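Local coordinates for uncharacterized protein GSU0716 (Geobacter sulfurreducens PCA, PDB 3BIJ) that is of unknown function but, as a member of the caspase-like C14 peptidase family, probably acts as a cysteine-type endopeptidase, at residues L11-P16 against A23-A28; A55-V60 against G108-D113. One frame throughout, in Å; residues are numbered along the deposited sequence.

Interaction 1 of 2, residues L11-P16 against A23-A28; sequences LNAVDP and AGKLNA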
ATOM      1  N   LEU A  11     -22.927   4.737  24.010  1.00 46.87           N
ATOM      2  CA  LEU A  11     -22.163   5.893  24.458  1.00 42.68           C
ATOM      3  C   LEU A  11     -21.232   6.401  23.389  1.00 46.21           C
ATOM      4  O   LEU A  11     -20.181   5.813  23.154  1.00 46.86           O
ATOM      5  CB  LEU A  11     -21.327   5.546  25.684  1.00 39.61           C
ATOM      6  CG  LEU A  11     -22.096   4.985  26.870  1.00 39.95           C
ATOM      7  CD1 LEU A  11     -22.092   3.473  26.815  1.00 36.32           C
ATOM      8  CD2 LEU A  11     -21.447   5.477  28.146  1.00 40.24           C
ATOM      9  N   ASN A  12     -21.594   7.484  22.720  1.00 49.01           N
ATOM     10  CA  ASN A  12     -20.671   7.980  21.719  1.00 57.11           C
ATOM     11  C   ASN A  12     -19.897   9.177  22.268  1.00 55.15           C
ATOM     12  O   ASN A  12     -19.478  10.071  21.534  1.00 48.21           O
ATOM     13  CB  ASN A  12     -21.390   8.302  20.413  1.00 57.12           C
ATOM     14  CG  ASN A  12     -22.670   9.000  20.633  1.00 56.10           C
ATOM     15  OD1 ASN A  12     -22.770   9.856  21.509  1.00 70.45           O
ATOM     16  ND2 ASN A  12     -23.676   8.658  19.838  1.00 50.49           N
ATOM     17  N   ALA A  13     -19.719   9.158  23.588  1.00 50.93           N
ATOM     18  CA  ALA A  13     -18.957  10.161  24.318  1.00 49.25           C
ATOM     19  C   ALA A  13     -18.941   9.758  25.782  1.00 47.22           C
ATOM     20  O   ALA A  13     -19.820   9.022  26.239  1.00 50.97           O
ATOM     21  CB  ALA A  13     -19.577  11.544  24.163  1.00 51.96           C
ATOM     22  N   VAL A  14     -17.917  10.200  26.503  1.00 48.83           N
ATOM     23  CA  VAL A  14     -17.800   9.922  27.930  1.00 41.38           C
ATOM     24  C   VAL A  14     -17.354  11.201  28.633  1.00 42.91           C
ATOM     25  O   VAL A  14     -17.000  12.185  27.984  1.00 43.43           O
ATOM     26  CB  VAL A  14     -16.794   8.794  28.233  1.00 41.12           C
ATOM     27  CG1 VAL A  14     -17.253   7.516  27.558  1.00 48.30           C
ATOM     28  CG2 VAL A  14     -15.392   9.177  27.792  1.00 41.43           C
ATOM     29  N   ASP A  15     -17.371  11.192  29.960  1.00 50.28           N
ATOM     30  CA  ASP A  15     -16.996  12.377  30.719  1.00 49.55           C
ATOM     31  C   ASP A  15     -15.488  12.610  30.759  1.00 46.30           C
ATOM     32  O   ASP A  15     -14.760  11.926  31.474  1.00 50.81           O
ATOM     33  CB  ASP A  15     -17.546  12.280  32.146  1.00 53.81           C
ATOM     34  CG  ASP A  15     -17.329  13.561  32.948  1.00 48.02           C
ATOM     35  OD1 ASP A  15     -17.608  13.554  34.164  1.00 46.16           O
ATOM     36  OD2 ASP A  15     -16.886  14.568  32.360  1.00 39.55           O
ATOM     37  N   PRO A  16     -14.998  13.602  30.006  1.00 45.36           N
ATOM     38  CA  PRO A  16     -13.555  13.867  30.006  1.00 49.97           C
ATOM     39  C   PRO A  16     -13.035  14.254  31.388  1.00 52.70           C
ATOM     40  O   PRO A  16     -11.846  14.115  31.679  1.00 54.84           O
ATOM     41  CB  PRO A  16     -13.406  14.988  28.977  1.00 41.53           C
ATOM     42  CG  PRO A  16     -14.701  15.721  29.097  1.00 34.79           C
ATOM     43  CD  PRO A  16     -15.724  14.619  29.225  1.00 39.42           C
ATOM     44  N   ALA A  23     -12.619  12.474  25.705  1.00 40.91           N
ATOM     45  CA  ALA A  23     -14.072  12.444  25.558  1.00 50.75           C
ATOM     46  C   ALA A  23     -14.584  11.128  24.956  1.00 53.19           C
ATOM     47  O   ALA A  23     -15.792  10.856  24.968  1.00 55.52           O
ATOM     48  CB  ALA A  23     -14.530  13.624  24.699  1.00 46.77           C
ATOM     49  N   GLY A  24     -13.661  10.323  24.434  1.00 49.44           N
ATOM     50  CA  GLY A  24     -14.027   9.054  23.830  1.00 45.13           C
ATOM     51  C   GLY A  24     -15.141   9.199  22.816  1.00 46.54           C
ATOM     52  O   GLY A  24     -16.075   8.401  22.779  1.00 55.97           O
ATOM     53  N   LYS A  25     -15.045  10.229  21.985  1.00 50.75           N
ATOM     54  CA  LYS A  25     -16.057  10.494  20.969  1.00 46.45           C
ATOM     55  C   LYS A  25     -16.217   9.396  19.921  1.00 49.41           C
ATOM     56  O   LYS A  25     -15.239   8.825  19.426  1.00 55.97           O
ATOM     57  CB  LYS A  25     -15.748  11.824  20.275  1.00 48.12           C
ATOM     58  CG  LYS A  25     -16.058  13.068  21.121  1.00 66.05           C
ATOM     59  CD  LYS A  25     -17.377  13.741  20.707  1.00 73.25           C
ATOM     60  CE  LYS A  25     -18.555  12.751  20.778  1.00 80.50           C
ATOM     61  NZ  LYS A  25     -19.881  13.291  20.309  1.00 67.76           N
ATOM     62  N   LEU A  26     -17.475   9.106  19.609  1.00 40.71           N
ATOM     63  CA  LEU A  26     -17.855   8.118  18.599  1.00 48.12           C
ATOM     64  C   LEU A  26     -19.167   8.619  18.018  1.00 46.15           C
ATOM     65  O   LEU A  26     -19.844   9.430  18.643  1.00 45.65           O
ATOM     66  CB  LEU A  26     -18.058   6.736  19.224  1.00 48.72           C
ATOM     67  CG  LEU A  26     -16.808   6.054  19.785  1.00 47.96           C
ATOM     68  CD1 LEU A  26     -17.210   4.853  20.608  1.00 45.92           C
ATOM     69  CD2 LEU A  26     -15.877   5.650  18.653  1.00 43.72           C
ATOM     70  N   ASN A  27     -19.545   8.155  16.839  1.00 43.05           N
ATOM     71  CA  ASN A  27     -20.784   8.662  16.289  1.00 57.35           C
ATOM     72  C   ASN A  27     -21.633   7.628  15.591  1.00 54.74           C
ATOM     73  O   ASN A  27     -21.960   7.779  14.418  1.00 71.07           O
ATOM     74  CB  ASN A  27     -20.477   9.826  15.350  1.00 66.00           C
ATOM     75  CG  ASN A  27     -19.378   9.501  14.370  1.00 67.08           C
ATOM     76  OD1 ASN A  27     -19.507   8.573  13.577  1.00 80.09           O
ATOM     77  ND2 ASN A  27     -18.289  10.258  14.417  1.00 57.67           N
ATOM     78  N   ALA A  28     -22.000   6.586  16.328  1.00 55.99           N
ATOM     79  CA  ALA A  28     -22.820   5.509  15.801  1.00 40.52           C
ATOM     80  C   ALA A  28     -23.267   4.601  16.936  1.00 47.41           C
ATOM     81  O   ALA A  28     -24.045   3.675  16.725  1.00 58.06           O
ATOM     82  CB  ALA A  28     -22.035   4.709  14.770  1.00 45.45           C
TER

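Interaction 2 of 2, residues A55-V60 against G108-D113; sequences ATRAKV and GELIDD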
ATOM      1  N   ALA A  55     -25.800   6.657  30.391  1.00 47.44           N
ATOM      2  CA  ALA A  55     -25.172   5.360  30.656  1.00 47.16           C
ATOM      3  C   ALA A  55     -24.064   5.450  31.691  1.00 43.87           C
ATOM      4  O   ALA A  55     -22.889   5.311  31.364  1.00 51.50           O
ATOM      5  CB  ALA A  55     -24.627   4.768  29.358  1.00 47.05           C
ATOM      6  N   THR A  56     -24.442   5.663  32.944  1.00 38.30           N
ATOM      7  CA  THR A  56     -23.458   5.773  34.012  1.00 39.26           C
ATOM      8  C   THR A  56     -23.301   4.471  34.781  1.00 38.18           C
ATOM      9  O   THR A  56     -24.111   3.563  34.636  1.00 44.74           O
ATOM     10  CB  THR A  56     -23.861   6.839  35.014  1.00 39.95           C
ATOM     11  OG1 THR A  56     -24.971   6.362  35.784  1.00 55.58           O
ATOM     12  CG2 THR A  56     -24.257   8.111  34.296  1.00 35.12           C
ATOM     13  N   ARG A  57     -22.261   4.385  35.605  1.00 35.14           N
ATOM     14  CA  ARG A  57     -22.036   3.192  36.403  1.00 37.58           C
ATOM     15  C   ARG A  57     -23.289   2.912  37.236  1.00 40.76           C
ATOM     16  O   ARG A  57     -23.873   1.833  37.149  1.00 44.27           O
ATOM     17  CB  ARG A  57     -20.829   3.376  37.330  1.00 33.16           C
ATOM     18  CG  ARG A  57     -19.461   3.199  36.681  1.00 38.70           C
ATOM     19  CD  ARG A  57     -18.346   3.447  37.698  1.00 40.47           C
ATOM     20  NE  ARG A  57     -18.512   2.603  38.871  1.00 35.60           N
ATOM     21  CZ  ARG A  57     -18.262   1.303  38.881  1.00 42.66           C
ATOM     22  NH1 ARG A  57     -17.820   0.704  37.783  1.00 39.53           N
ATOM     23  NH2 ARG A  57     -18.483   0.594  39.977  1.00 40.05           N
ATOM     24  N   ALA A  58     -23.717   3.893  38.026  1.00 49.19           N
ATOM     25  CA  ALA A  58     -24.898   3.730  38.879  1.00 49.25           C
ATOM     26  C   ALA A  58     -26.136   3.211  38.146  1.00 44.49           C
ATOM     27  O   ALA A  58     -26.695   2.187  38.537  1.00 47.28           O
ATOM     28  CB  ALA A  58     -25.221   5.048  39.571  1.00 42.40           C
ATOM     29  N   LYS A  59     -26.557   3.913  37.092  1.00 42.39           N
ATOM     30  CA  LYS A  59     -27.735   3.518  36.315  1.00 47.10           C
ATOM     31  C   LYS A  59     -27.655   2.137  35.667  1.00 49.46           C
ATOM     32  O   LYS A  59     -28.619   1.370  35.726  1.00 50.36           O
ATOM     33  CB  LYS A  59     -28.045   4.562  35.238  1.00 38.74           C
ATOM     34  CG  LYS A  59     -28.568   5.880  35.778  1.00 41.08           C
ATOM     35  CD  LYS A  59     -29.114   6.746  34.645  1.00 63.93           C
ATOM     36  CE  LYS A  59     -29.516   8.138  35.135  1.00 72.69           C
ATOM     37  NZ  LYS A  59     -29.944   9.038  34.021  1.00 67.70           N
ATOM     38  N   VAL A  60     -26.518   1.829  35.043  1.00 46.65           N
ATOM     39  CA  VAL A  60     -26.326   0.534  34.400  1.00 40.89           C
ATOM     40  C   VAL A  60     -26.368  -0.589  35.438  1.00 42.53           C
ATOM     41  O   VAL A  60     -27.069  -1.575  35.248  1.00 41.76           O
ATOM     42  CB  VAL A  60     -24.973   0.474  33.638  1.00 42.75           C
ATOM     43  CG1 VAL A  60     -24.695  -0.945  33.178  1.00 38.02           C
ATOM     44  CG2 VAL A  60     -25.003   1.411  32.441  1.00 41.40           C
ATOM     45  N   GLY A 108     -17.491   6.296  34.376  1.00 54.58           N
ATOM     46  CA  GLY A 108     -16.177   5.721  34.563  1.00 50.14           C
ATOM     47  C   GLY A 108     -16.189   4.319  33.969  1.00 55.66           C
ATOM     48  O   GLY A 108     -17.101   3.967  33.211  1.00 61.11           O
ATOM     49  N   GLU A 109     -15.204   3.497  34.314  1.00 49.20           N
ATOM     50  CA  GLU A 109     -15.145   2.149  33.751  1.00 47.54           C
ATOM     51  C   GLU A 109     -15.809   1.089  34.610  1.00 45.89           C
ATOM     52  O   GLU A 109     -15.728   1.117  35.832  1.00 51.25           O
ATOM     53  CB  GLU A 109     -13.691   1.745  33.488  1.00 43.63           C
ATOM     54  CG  GLU A 109     -12.967   2.706  32.579  1.00 42.38           C
ATOM     55  CD  GLU A 109     -11.505   2.401  32.460  1.00 33.87           C
ATOM     56  OE1 GLU A 109     -11.166   1.334  31.912  1.00 47.91           O
ATOM     57  OE2 GLU A 109     -10.692   3.228  32.916  1.00 39.60           O
ATOM     58  N   LEU A 110     -16.473   0.150  33.953  1.00 39.57           N
ATOM     59  CA  LEU A 110     -17.136  -0.931  34.648  1.00 36.54           C
ATOM     60  C   LEU A 110     -16.252  -2.134  34.401  1.00 36.54           C
ATOM     61  O   LEU A 110     -16.168  -2.602  33.274  1.00 42.58           O
ATOM     62  CB  LEU A 110     -18.524  -1.158  34.047  1.00 39.98           C
ATOM     63  CG  LEU A 110     -19.369  -2.288  34.630  1.00 39.04           C
ATOM     64  CD1 LEU A 110     -19.759  -1.959  36.060  1.00 43.88           C
ATOM     65  CD2 LEU A 110     -20.592  -2.490  33.779  1.00 44.84           C
ATOM     66  N   ILE A 111     -15.573  -2.619  35.439  1.00 43.56           N
ATOM     67  CA  ILE A 111     -14.683  -3.768  35.291  1.00 41.81           C
ATOM     68  C   ILE A 111     -15.458  -5.007  34.878  1.00 47.62           C
ATOM     69  O   ILE A 111     -16.534  -5.286  35.414  1.00 48.15           O
ATOM     70  CB  ILE A 111     -13.916  -4.087  36.600  1.00 41.19           C
ATOM     71  CG1 ILE A 111     -12.836  -3.038  36.851  1.00 44.00           C
ATOM     72  CG2 ILE A 111     -13.227  -5.437  36.481  1.00 39.09           C
ATOM     73  CD1 ILE A 111     -13.359  -1.631  37.044  1.00 43.00           C
ATOM     74  N   ASP A 112     -14.905  -5.761  33.935  1.00 43.36           N
ATOM     75  CA  ASP A 112     -15.569  -6.968  33.458  1.00 47.02           C
ATOM     76  C   ASP A 112     -16.100  -7.846  34.589  1.00 50.76           C
ATOM     77  O   ASP A 112     -17.137  -8.500  34.451  1.00 49.13           O
ATOM     78  CB  ASP A 112     -14.634  -7.778  32.547  1.00 47.50           C
ATOM     79  CG  ASP A 112     -13.329  -8.158  33.222  1.00 53.30           C
ATOM     80  OD1 ASP A 112     -12.443  -8.703  32.524  1.00 62.92           O
ATOM     81  OD2 ASP A 112     -13.181  -7.916  34.438  1.00 53.39           O
ATOM     82  N   ASP A 113     -15.399  -7.864  35.713  1.00 50.70           N
ATOM     83  CA  ASP A 113     -15.847  -8.667  36.839  1.00 58.43           C
ATOM     84  C   ASP A 113     -17.153  -8.149  37.419  1.00 53.46           C
ATOM     85  O   ASP A 113     -18.007  -8.931  37.816  1.00 51.71           O
ATOM     86  CB  ASP A 113     -14.762  -8.710  37.914  1.00 65.11           C
ATOM     87  CG  ASP A 113     -13.680  -9.727  37.598  1.00 75.38           C
ATOM     88  OD1 ASP A 113     -12.486  -9.457  37.883  1.00 84.46           O
ATOM     89  OD2 ASP A 113     -14.035 -10.804  37.067  1.00 79.66           O
TER

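Interaction 1 of 2, residues L11-P16 against A23-A28
Residues 12-14 run antiparallel to 23-26 without forming a regular strand, and two backbone hydrogen bonds hold them together: Leu26 N to Asn12 O, 2.9 Å, and Val14 N to Ala23 O, 2.7 Å. Asn12 O also receives Lys25 CA at 3.5 Å in a CA-H...O contact, so one carbonyl serves two successive residues.

Val14 holds CG1 anti to its carbonyl carbon (chi1 -61°), which puts CG2 between the backbone N and that carbon and brings this methyl to 3.3 Å from Ala23 O, beside the bond made by its own amide. Gly24 suits the turn that follows: its positive phi of 51° favours glycine, and a CB there would press on Val14 CG2. Both segments belong to the long connection from strand 4-10 to helix 29-42, at the C-terminal end of a strand in the central sheet, the side on which caspase folds carry their active site. Ala28 is the N-cap residue of that helix. Leu26 is buried, as suits an apolar side chain; its CB lies 3.8 Å from Asn12 CA, and it also touches His84 of strand 76-89 and Asp216. Lys25 starts out away from 11-16, but its chain bends at chi2 and chi3, and CE comes back to 3.7 Å from Ala13 CB. The small methyl of Ala13 lies beside the end of this aliphatic chain, while Lys25 as a whole stays exposed.

Interaction 2 of 2, residues A55-V60 against G108-D113
Arg57, the first residue of helix 57-70, reaches across to strand 109-111 with its side chain. From CB, CG turns anti to the carbonyl carbon (chi1 -79°) and approaches Gly108 O at 4.3 Å. CD lies 4.0 Å from Glu109 O, and the bend at chi3 (55°) then swings NE round. At the tip, NH1 gives Glu109 O a weak hydrogen bond of 2.9 Å, and Leu110 CA lies at the edge of the guanidinium, near its plane. Leu110 CD1 packs 3.7 Å from NH1, while CD2 meets Val60 CG1 one helical turn further on, at 4.4 Å. NH2 forms a salt bridge with Glu114 of helix 112-119, and Phe182 and Ile186 of helix 180-189 touch the same side chain. Thr56 suits the N-cap of the arginine's helix, because its OG1 accepts from Lys59 N.

An alanine at Arg57 would probably leave Glu114 without its charged mate and open a gap beside Leu110. Because the bond to Glu109 O is bent (121° at the hydrogen), the Glu114 carboxylate is likely to be the main polar hold on the guanidinium, with apolar packing steadying it in these buried surroundings.

Interaction 1 closes before interaction 2 opens along the chain, and their centres lie 15 Å apart within one caspase-type domain. The parallel neighbours 4-10 and 46-51 of the central sheet relate them: residues 11-16 follow the first strand and 55-60 come soon after the second. There the two meet directly, Leu11 CD2 packing on Ala55 CB at 3.5 Å. Interaction 1 thus stays within a single strand-to-helix connection, whereas interaction 2 ties helix 57-70 to strand 109-111, which pairs antiparallel with 99-104. Segments 11-16 and 55-60 both follow the C-terminal ends of their parallel strands, the edge of the sheet where the catalytic site lies in caspases.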